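Local coordinates for hypothetical protein TM1553 (Thermotoga maritima, PDB 1VRM) that belongs to the ApbE family and probably acts as a metal-dependent flavin transferase that moves FMN from FAD onto target proteins, at residues A[267-270]-A[274-277]; A[276-281]-A[300-305]; A[296-301]-A[316-321]; A[305-308]-A[312-315]. One frame throughout, in Å; residues are numbered along the deposited sequence.

The four contacts lie within the last sixty residues of the chain. Contact 1 packs the end of strand 262-269 on the first turns of helix 272-296. Contact 2 shares Asp276 and Ala277 with it and carries on along the helix, to the start of strand 303-308. The two centres are about 5 Å apart, and strands 262-269 and 303-308 are neighbours in one antiparallel sheet. Contact 4, its centre about 13 Å from that of contact 2, adds strand 313-315, one of the two edge strands. Contact 3 encloses contact 4 in sequence: it joins the turn before strand 303-308 to the short helix after strand 313-315. Together they build one end of the sheet, with helix 272-296 on it.

Contact 1: A[267-270]-A[274-277]; sequences IIAE and TADA
Ala269 and Ala275 are the closest backbone pair, their CA atoms 5.3 Å apart, where strand 262-269 ends and helix 272-296 begins. Only three residues separate the two segments, so the chain reverses sharply and the helix comes back over the strand. The contact between them is van der Waals packing. Ala275 is at its centre. Its CB lies 3.7 Å from the carbonyl O of Ile267 and 4.0 Å from CB of Ala269. The methyl of Ala269 also meets CG2 of Thr274 at 4.0 Å, so it touches two consecutive residues of the helix. Thr274 turns its methyl to the strand, while its OG1 is hydrogen-bonded to Asp271 just before the helix. Ile267 divides its two branches. With CG1 beside the backbone N (chi1 -58°), CG2 is anti to that N and reaches CA of Ala275 at 3.8 Å. The CG1 branch leads away from this segment, past Ser279 and toward Leu304. With small alanines on both sides, backbone and backbone come close. Strand 262-269 is itself held on both edges: Ile267 and Ala269 pair with Ala231 and Ala229, and Ile268 pairs with His303. Ile268 points to the other face of the sheet, onto Ile223 and Leu225. Beyond the contact, Thr274 and Ala277 pack on Phe95 of helix 83-98.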
# COMPACT_ATOMS: atom_id res chain seq x y z
N ILE A 267 -8.80 5.61 1.85
CA ILE A 267 -9.50 4.67 2.71
C ILE A 267 -9.09 4.89 4.15
O ILE A 267 -7.92 4.92 4.47
CB ILE A 267 -9.07 3.23 2.39
CG1 ILE A 267 -9.36 2.88 0.93
CG2 ILE A 267 -9.65 2.21 3.30
CD1 ILE A 267 -10.71 2.88 0.58
N ILE A 268 -10.11 5.04 4.99
CA ILE A 268 -9.95 4.98 6.45
C ILE A 268 -10.31 3.58 6.91
O ILE A 268 -11.36 3.04 6.56
CB ILE A 268 -10.87 5.98 7.14
CG1 ILE A 268 -10.57 7.41 6.68
CG2 ILE A 268 -10.80 5.76 8.66
CD1 ILE A 268 -11.64 8.42 7.09
N ALA A 269 -9.42 2.98 7.69
CA ALA A 269 -9.62 1.62 8.19
C ALA A 269 -9.00 1.44 9.58
O ALA A 269 -8.31 2.33 10.09
CB ALA A 269 -9.10 0.57 7.25
N GLU A 270 -9.29 0.29 10.17
CA GLU A 270 -8.76 -0.04 11.46
C GLU A 270 -7.26 -0.17 11.51
O GLU A 270 -6.64 0.09 12.58
CB GLU A 270 -9.40 -1.30 12.05
CG GLU A 270 -9.14 -1.46 13.52
N THR A 274 -4.85 -3.04 5.90
CA THR A 274 -6.16 -3.06 5.25
C THR A 274 -6.36 -1.80 4.38
O THR A 274 -6.80 -1.90 3.23
CB THR A 274 -7.25 -3.14 6.31
OG1 THR A 274 -7.08 -4.36 7.02
CG2 THR A 274 -8.67 -3.07 5.69
N ALA A 275 -6.04 -0.63 4.92
CA ALA A 275 -6.28 0.61 4.21
C ALA A 275 -5.43 0.63 2.94
O ALA A 275 -5.88 1.08 1.89
CB ALA A 275 -5.95 1.82 5.10
N ASP A 276 -4.17 0.17 3.04
CA ASP A 276 -3.24 0.17 1.89
C ASP A 276 -3.74 -0.80 0.80
O ASP A 276 -3.89 -0.41 -0.36
CB ASP A 276 -1.82 -0.19 2.38
CG ASP A 276 -0.74 0.12 1.40
OD1 ASP A 276 -1.00 0.82 0.42
OD2 ASP A 276 0.41 -0.38 1.66
N ALA A 277 -4.01 -2.08 1.16
CA ALA A 277 -4.45 -3.07 0.16
C ALA A 277 -5.76 -2.65 -0.50
O ALA A 277 -5.94 -2.77 -1.70
CB ALA A 277 -4.60 -4.44 0.74

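Contact 2: A[276-281]-A[300-305]; sequences DALSTA and MGAHLL
Leu278 and Ala302 point their CB atoms at each other across the space between helix 272-296 and the start of strand 303-308. The leucine reaches out with one branch. Its CD1 continues the line of the side chain, trans to CA (chi2 -175°), and ends 3.7 Å from CB of Ala302. The CB atoms of Leu278 and Ala302 are 4.2 Å apart, so the alanine methyl lies alongside the root of the leucine as well as its tip. The same CD1 touches the selenomethionine Met300, 4.2 Å from its CB. The methyl thus rests against both Met300 and Ala302, and Phe95 and Thr99 add to the apolar surroundings of Leu278. Ala302 also packs on Ile267, which ties this layer to the adjacent strand. Polar groups of the helix segment take other directions. Ser279 OG donates to Asp276 O at 2.9 Å, one turn back, and is also bonded to Ser233. Asp276, Ser279 and Thr280 all bond an unidentified ligand, probably from the crystallisation liquor, so this side of the helix can be reached by a small molecule. The arrangement is that of a strand-helix-strand unit whose helix lies on one face of an antiparallel sheet and whose two strands are neighbours within it.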
# COMPACT_ATOMS: atom_id res chain seq x y z
N ASP A 276 -4.17 0.17 3.04
CA ASP A 276 -3.24 0.17 1.89
C ASP A 276 -3.74 -0.80 0.80
O ASP A 276 -3.89 -0.41 -0.36
CB ASP A 276 -1.82 -0.19 2.38
CG ASP A 276 -0.74 0.12 1.40
OD1 ASP A 276 -1.00 0.82 0.42
OD2 ASP A 276 0.41 -0.38 1.66
N ALA A 277 -4.01 -2.08 1.16
CA ALA A 277 -4.45 -3.07 0.16
C ALA A 277 -5.76 -2.65 -0.50
O ALA A 277 -5.94 -2.77 -1.70
CB ALA A 277 -4.60 -4.44 0.74
N LEU A 278 -6.71 -2.18 0.32
CA LEU A 278 -8.00 -1.85 -0.21
C LEU A 278 -8.02 -0.52 -0.96
O LEU A 278 -8.83 -0.34 -1.86
CB LEU A 278 -9.07 -1.92 0.87
CG LEU A 278 -9.30 -3.32 1.45
CD1 LEU A 278 -10.46 -3.32 2.43
CD2 LEU A 278 -9.54 -4.36 0.39
N SER A 279 -7.06 0.35 -0.72
CA SER A 279 -7.03 1.60 -1.49
C SER A 279 -6.61 1.25 -2.93
O SER A 279 -7.12 1.81 -3.87
CB SER A 279 -6.14 2.67 -0.87
OG SER A 279 -4.78 2.31 -0.93
N THR A 280 -5.68 0.28 -3.07
CA THR A 280 -5.28 -0.19 -4.38
C THR A 280 -6.45 -0.85 -5.08
O THR A 280 -6.76 -0.56 -6.23
CB THR A 280 -4.08 -1.17 -4.22
OG1 THR A 280 -2.97 -0.46 -3.62
CG2 THR A 280 -3.66 -1.77 -5.54
N ALA A 281 -7.11 -1.78 -4.39
CA ALA A 281 -8.25 -2.47 -5.00
C ALA A 281 -9.36 -1.49 -5.40
O ALA A 281 -9.95 -1.59 -6.46
CB ALA A 281 -8.84 -3.48 -4.03
N MSE A 300 -16.46 -3.91 4.09
CA MSE A 300 -15.19 -4.60 4.27
C MSE A 300 -14.28 -3.86 5.26
O MSE A 300 -13.14 -4.25 5.47
CB MSE A 300 -14.44 -4.68 2.97
CG MSE A 300 -15.01 -5.69 2.04
SE MSE A 300 -13.79 -5.80 0.44
CE MSE A 300 -14.17 -4.17 -0.31
N GLY A 301 -14.83 -2.81 5.87
CA GLY A 301 -14.11 -1.97 6.80
C GLY A 301 -13.26 -0.88 6.12
O GLY A 301 -12.32 -0.35 6.73
N ALA A 302 -13.58 -0.54 4.89
CA ALA A 302 -12.83 0.46 4.13
C ALA A 302 -13.76 1.69 3.86
O ALA A 302 -14.55 1.66 2.93
CB ALA A 302 -12.35 -0.18 2.81
N HIS A 303 -13.67 2.72 4.69
CA HIS A 303 -14.48 3.89 4.63
C HIS A 303 -13.81 4.85 3.71
O HIS A 303 -12.67 5.27 3.99
CB HIS A 303 -14.67 4.41 6.04
CG HIS A 303 -15.19 3.32 6.93
ND1 HIS A 303 -16.46 2.78 6.76
CD2 HIS A 303 -14.55 2.51 7.80
CE1 HIS A 303 -16.58 1.72 7.55
NE2 HIS A 303 -15.45 1.53 8.19
N LEU A 304 -14.48 5.25 2.63
CA LEU A 304 -13.72 5.81 1.52
C LEU A 304 -14.20 7.08 0.88
O LEU A 304 -15.38 7.45 0.94
CB LEU A 304 -13.54 4.79 0.45
CG LEU A 304 -14.69 4.47 -0.46
CD1 LEU A 304 -14.21 3.53 -1.55
CD2 LEU A 304 -15.86 3.87 0.31
N LEU A 305 -13.24 7.73 0.23
CA LEU A 305 -13.48 8.90 -0.59
C LEU A 305 -12.76 8.66 -1.91
O LEU A 305 -11.56 8.35 -1.91
CB LEU A 305 -12.89 10.14 0.06
CG LEU A 305 -13.01 11.47 -0.69
CD1 LEU A 305 -12.90 12.62 0.24
CD2 LEU A 305 -11.91 11.61 -1.72

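Contact 3: A[296-301]-A[316-321]; sequences DFPNMG and SETFKL
Pro298 carries the van der Waals contact, its ring meeting CB of Ser316 and the hydroxyl of Thr318. Ring atom CG of Pro298 meets CB of Ser316 at 3.6 Å. Ring atom CB of Pro298 lies 3.6 Å from OG1 of Thr318, and the ring runs at a slant to the threonine side chain. The ring also packs on His303 and Leu304, so it fills the corner between the short helix and the strand start. Hydrogen bonds fix the two hydroxyls beneath it. Ser316 OG and Thr318 OG1 are bonded at 2.9 Å. With chi1 near +60° in both residues, each oxygen sits between its own backbone N and carbonyl carbon, which turns the two oxygens to one another. Thr318 OG1 is further bonded to ND1 of His303, and Ser316 OG has a weak bond from Leu304 N. Charge pairing occurs on the short helix itself, where Lys320 NZ bridges to Glu317 OE2 at 2.8 Å on its syn side, 34° out of the carboxylate plane. Backbone bonds shape the other segment: Met300 N reaches Phe297 O at 2.9 Å, and Gly301 N reaches Pro298 O. Gly301 then takes a positive phi of 83° as the chain leaves the turn. The result is a 3-10 turn, leading from helix 272-296 into strand 303-308, docked by its proline on the start of the short, weakly bonded helix and the serine just before it.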
# COMPACT_ATOMS: atom_id res chain seq x y z
N ASP A 296 -20.05 -0.93 -1.30
CA ASP A 296 -19.55 -2.21 -0.80
C ASP A 296 -18.30 -2.09 0.09
O ASP A 296 -18.15 -2.88 1.04
CB ASP A 296 -19.21 -3.12 -1.96
CG ASP A 296 -20.44 -3.62 -2.69
OD1 ASP A 296 -21.57 -3.45 -2.17
OD2 ASP A 296 -20.25 -4.24 -3.77
N PHE A 297 -17.42 -1.12 -0.20
CA PHE A 297 -16.16 -1.04 0.53
C PHE A 297 -16.28 -0.85 2.02
O PHE A 297 -15.54 -1.48 2.78
CB PHE A 297 -15.17 -0.05 -0.11
CG PHE A 297 -14.30 -0.69 -1.15
CD1 PHE A 297 -14.84 -1.47 -2.14
CD2 PHE A 297 -12.92 -0.59 -1.07
CE1 PHE A 297 -14.03 -2.09 -3.10
CE2 PHE A 297 -12.12 -1.17 -2.03
CZ PHE A 297 -12.67 -1.93 -3.02
N PRO A 298 -17.20 0.01 2.48
CA PRO A 298 -17.38 0.20 3.93
C PRO A 298 -17.75 -1.07 4.62
O PRO A 298 -17.36 -1.26 5.78
CB PRO A 298 -18.49 1.23 4.02
CG PRO A 298 -18.37 2.02 2.70
CD PRO A 298 -17.98 0.99 1.69
N ASN A 299 -18.41 -1.98 3.93
CA ASN A 299 -18.75 -3.26 4.56
C ASN A 299 -17.60 -4.26 4.68
O ASN A 299 -17.76 -5.34 5.25
CB ASN A 299 -19.94 -3.87 3.86
CG ASN A 299 -21.14 -2.98 3.92
OD1 ASN A 299 -21.38 -2.32 4.92
ND2 ASN A 299 -21.93 -2.92 2.83
N MSE A 300 -16.46 -3.91 4.09
CA MSE A 300 -15.19 -4.60 4.27
C MSE A 300 -14.28 -3.86 5.26
O MSE A 300 -13.14 -4.25 5.47
CB MSE A 300 -14.44 -4.68 2.97
CG MSE A 300 -15.01 -5.69 2.04
SE MSE A 300 -13.79 -5.80 0.44
CE MSE A 300 -14.17 -4.17 -0.31
N GLY A 301 -14.83 -2.81 5.87
CA GLY A 301 -14.11 -1.97 6.80
C GLY A 301 -13.26 -0.88 6.12
O GLY A 301 -12.32 -0.35 6.73
N SER A 316 -18.33 7.61 0.94
CA SER A 316 -19.33 6.90 1.72
C SER A 316 -19.84 7.72 2.86
O SER A 316 -19.19 8.59 3.35
CB SER A 316 -18.83 5.57 2.23
OG SER A 316 -17.73 5.75 3.12
N GLU A 317 -21.07 7.42 3.31
CA GLU A 317 -21.58 8.10 4.49
C GLU A 317 -20.68 7.84 5.71
O GLU A 317 -20.53 8.69 6.59
CB GLU A 317 -23.02 7.63 4.76
CG GLU A 317 -23.99 8.07 3.70
CD GLU A 317 -24.10 9.58 3.56
OE1 GLU A 317 -24.05 10.30 4.60
OE2 GLU A 317 -24.21 10.04 2.41
N THR A 318 -20.08 6.67 5.78
CA THR A 318 -19.18 6.34 6.88
C THR A 318 -17.95 7.28 6.86
O THR A 318 -17.45 7.67 7.89
CB THR A 318 -18.73 4.84 6.88
OG1 THR A 318 -18.24 4.42 5.60
CG2 THR A 318 -19.91 3.97 7.34
N PHE A 319 -17.43 7.59 5.67
CA PHE A 319 -16.29 8.49 5.55
C PHE A 319 -16.63 9.85 6.17
O PHE A 319 -15.81 10.43 6.91
CB PHE A 319 -15.87 8.64 4.05
CG PHE A 319 -14.56 9.35 3.88
CD1 PHE A 319 -14.48 10.72 3.83
CD2 PHE A 319 -13.36 8.61 3.83
CE1 PHE A 319 -13.21 11.35 3.70
CE2 PHE A 319 -12.13 9.28 3.69
CZ PHE A 319 -12.08 10.62 3.62
N LYS A 320 -17.85 10.33 5.91
CA LYS A 320 -18.31 11.63 6.38
C LYS A 320 -18.26 11.72 7.89
O LYS A 320 -18.07 12.79 8.45
CB LYS A 320 -19.73 11.94 5.86
CG LYS A 320 -19.84 11.85 4.31
CD LYS A 320 -21.19 12.33 3.77
CE LYS A 320 -21.34 12.11 2.30
NZ LYS A 320 -22.77 12.40 1.88
N LEU A 321 -18.39 10.58 8.58
CA LEU A 321 -18.32 10.59 10.03
C LEU A 321 -16.99 11.13 10.57
O LEU A 321 -16.92 11.58 11.70
CB LEU A 321 -18.56 9.20 10.61
CG LEU A 321 -19.92 8.58 10.33
CD1 LEU A 321 -20.03 7.12 10.83
CD2 LEU A 321 -21.03 9.47 10.91

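Contact 4: A[305-308]-A[312-315]; sequences LIVL and AIER
Ile306 and Glu314 form the hydrogen-bonded pair at the middle of this antiparallel ladder. Ile306 N donates a hydrogen bond to Glu314 O at 2.7 Å, almost straight at 177°. Glu314 N returns a bond to Ile306 O at 2.9 Å. A third bond runs from Leu308 N to Ala312 O at 2.8 Å and lies close to the carbonyl direction. Each of these three carbonyl oxygens also meets a CA-H. The closest is Ile313 CA to Ile306 O, 3.3 Å; Leu305 CA approaches Glu314 O, and Val307 CA approaches Ala312 O. Leu305 and Val307 use their backbone on the other edge of the strand, with Thr266, Trp263 and Ser264. Leu305, Val307, Ile313 and Arg315 share one face. There CG of Leu305, opposite its backbone N (chi1 178°), lies 3.8 Å from CG2 of Ile313, and CB of Leu305 meets CB of Arg315. Replacing Leu305 by an alanine removes CG and both CD methyls, and would probably open a gap beside CG2 of Ile313 and leave that methyl without its cross-strand partner. Arg315 turns its charged end away, to a salt bridge with Glu323. Ile306 and Glu314 point to the other face. At the strand end Leu308 CD1 touches Glu314 CG at 4.0 Å, and both residues pack on Trp290. This is a beta hairpin, and its second strand is the outermost of the antiparallel sheet on this side.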
# COMPACT_ATOMS: atom_id res chain seq x y z
N LEU A 305 -13.24 7.73 0.23
CA LEU A 305 -13.48 8.90 -0.59
C LEU A 305 -12.76 8.66 -1.91
O LEU A 305 -11.56 8.35 -1.91
CB LEU A 305 -12.89 10.14 0.06
CG LEU A 305 -13.01 11.47 -0.69
CD1 LEU A 305 -12.90 12.62 0.24
CD2 LEU A 305 -11.91 11.61 -1.72
N ILE A 306 -13.47 8.80 -3.03
CA ILE A 306 -12.92 8.62 -4.36
C ILE A 306 -12.93 9.97 -5.09
O ILE A 306 -13.92 10.67 -5.08
CB ILE A 306 -13.78 7.64 -5.20
CG1 ILE A 306 -13.91 6.29 -4.50
CG2 ILE A 306 -13.22 7.50 -6.60
CD1 ILE A 306 -14.93 5.42 -5.08
N VAL A 307 -11.82 10.31 -5.74
CA VAL A 307 -11.80 11.44 -6.65
C VAL A 307 -11.76 10.83 -8.05
O VAL A 307 -10.77 10.19 -8.43
CB VAL A 307 -10.57 12.32 -6.47
CG1 VAL A 307 -10.64 13.51 -7.49
CG2 VAL A 307 -10.45 12.81 -5.03
N LEU A 308 -12.85 10.97 -8.77
CA LEU A 308 -12.96 10.42 -10.09
C LEU A 308 -12.17 11.29 -11.08
O LEU A 308 -11.86 12.44 -10.79
CB LEU A 308 -14.41 10.37 -10.50
CG LEU A 308 -15.28 9.47 -9.65
CD1 LEU A 308 -16.74 9.79 -9.96
CD2 LEU A 308 -14.89 8.01 -9.89
N ALA A 312 -14.59 14.95 -9.67
CA ALA A 312 -15.76 14.73 -8.82
C ALA A 312 -15.38 13.88 -7.62
O ALA A 312 -14.68 12.90 -7.77
CB ALA A 312 -16.84 14.02 -9.59
N ILE A 313 -15.87 14.27 -6.45
CA ILE A 313 -15.57 13.56 -5.21
C ILE A 313 -16.81 12.78 -4.77
O ILE A 313 -17.90 13.35 -4.63
CB ILE A 313 -15.19 14.55 -4.09
CG1 ILE A 313 -13.90 15.26 -4.48
CG2 ILE A 313 -15.04 13.87 -2.74
CD1 ILE A 313 -13.60 16.48 -3.68
N GLU A 314 -16.64 11.48 -4.54
CA GLU A 314 -17.69 10.62 -4.04
C GLU A 314 -17.20 9.96 -2.76
O GLU A 314 -16.12 9.42 -2.73
CB GLU A 314 -18.03 9.58 -5.05
CG GLU A 314 -18.49 10.17 -6.37
CD GLU A 314 -19.78 10.97 -6.29
OE1 GLU A 314 -20.51 10.90 -5.27
OE2 GLU A 314 -20.07 11.62 -7.31
N ARG A 315 -17.99 10.01 -1.72
CA ARG A 315 -17.56 9.33 -0.53
C ARG A 315 -18.69 8.62 0.17
O ARG A 315 -19.87 8.92 -0.03
CB ARG A 315 -16.84 10.27 0.37
CG ARG A 315 -17.68 11.28 0.94
CD ARG A 315 -17.02 12.67 0.76
NE ARG A 315 -17.47 13.61 1.76
CZ ARG A 315 -18.50 14.47 1.63
NH1 ARG A 315 -18.80 15.27 2.65
NH2 ARG A 315 -19.26 14.51 0.55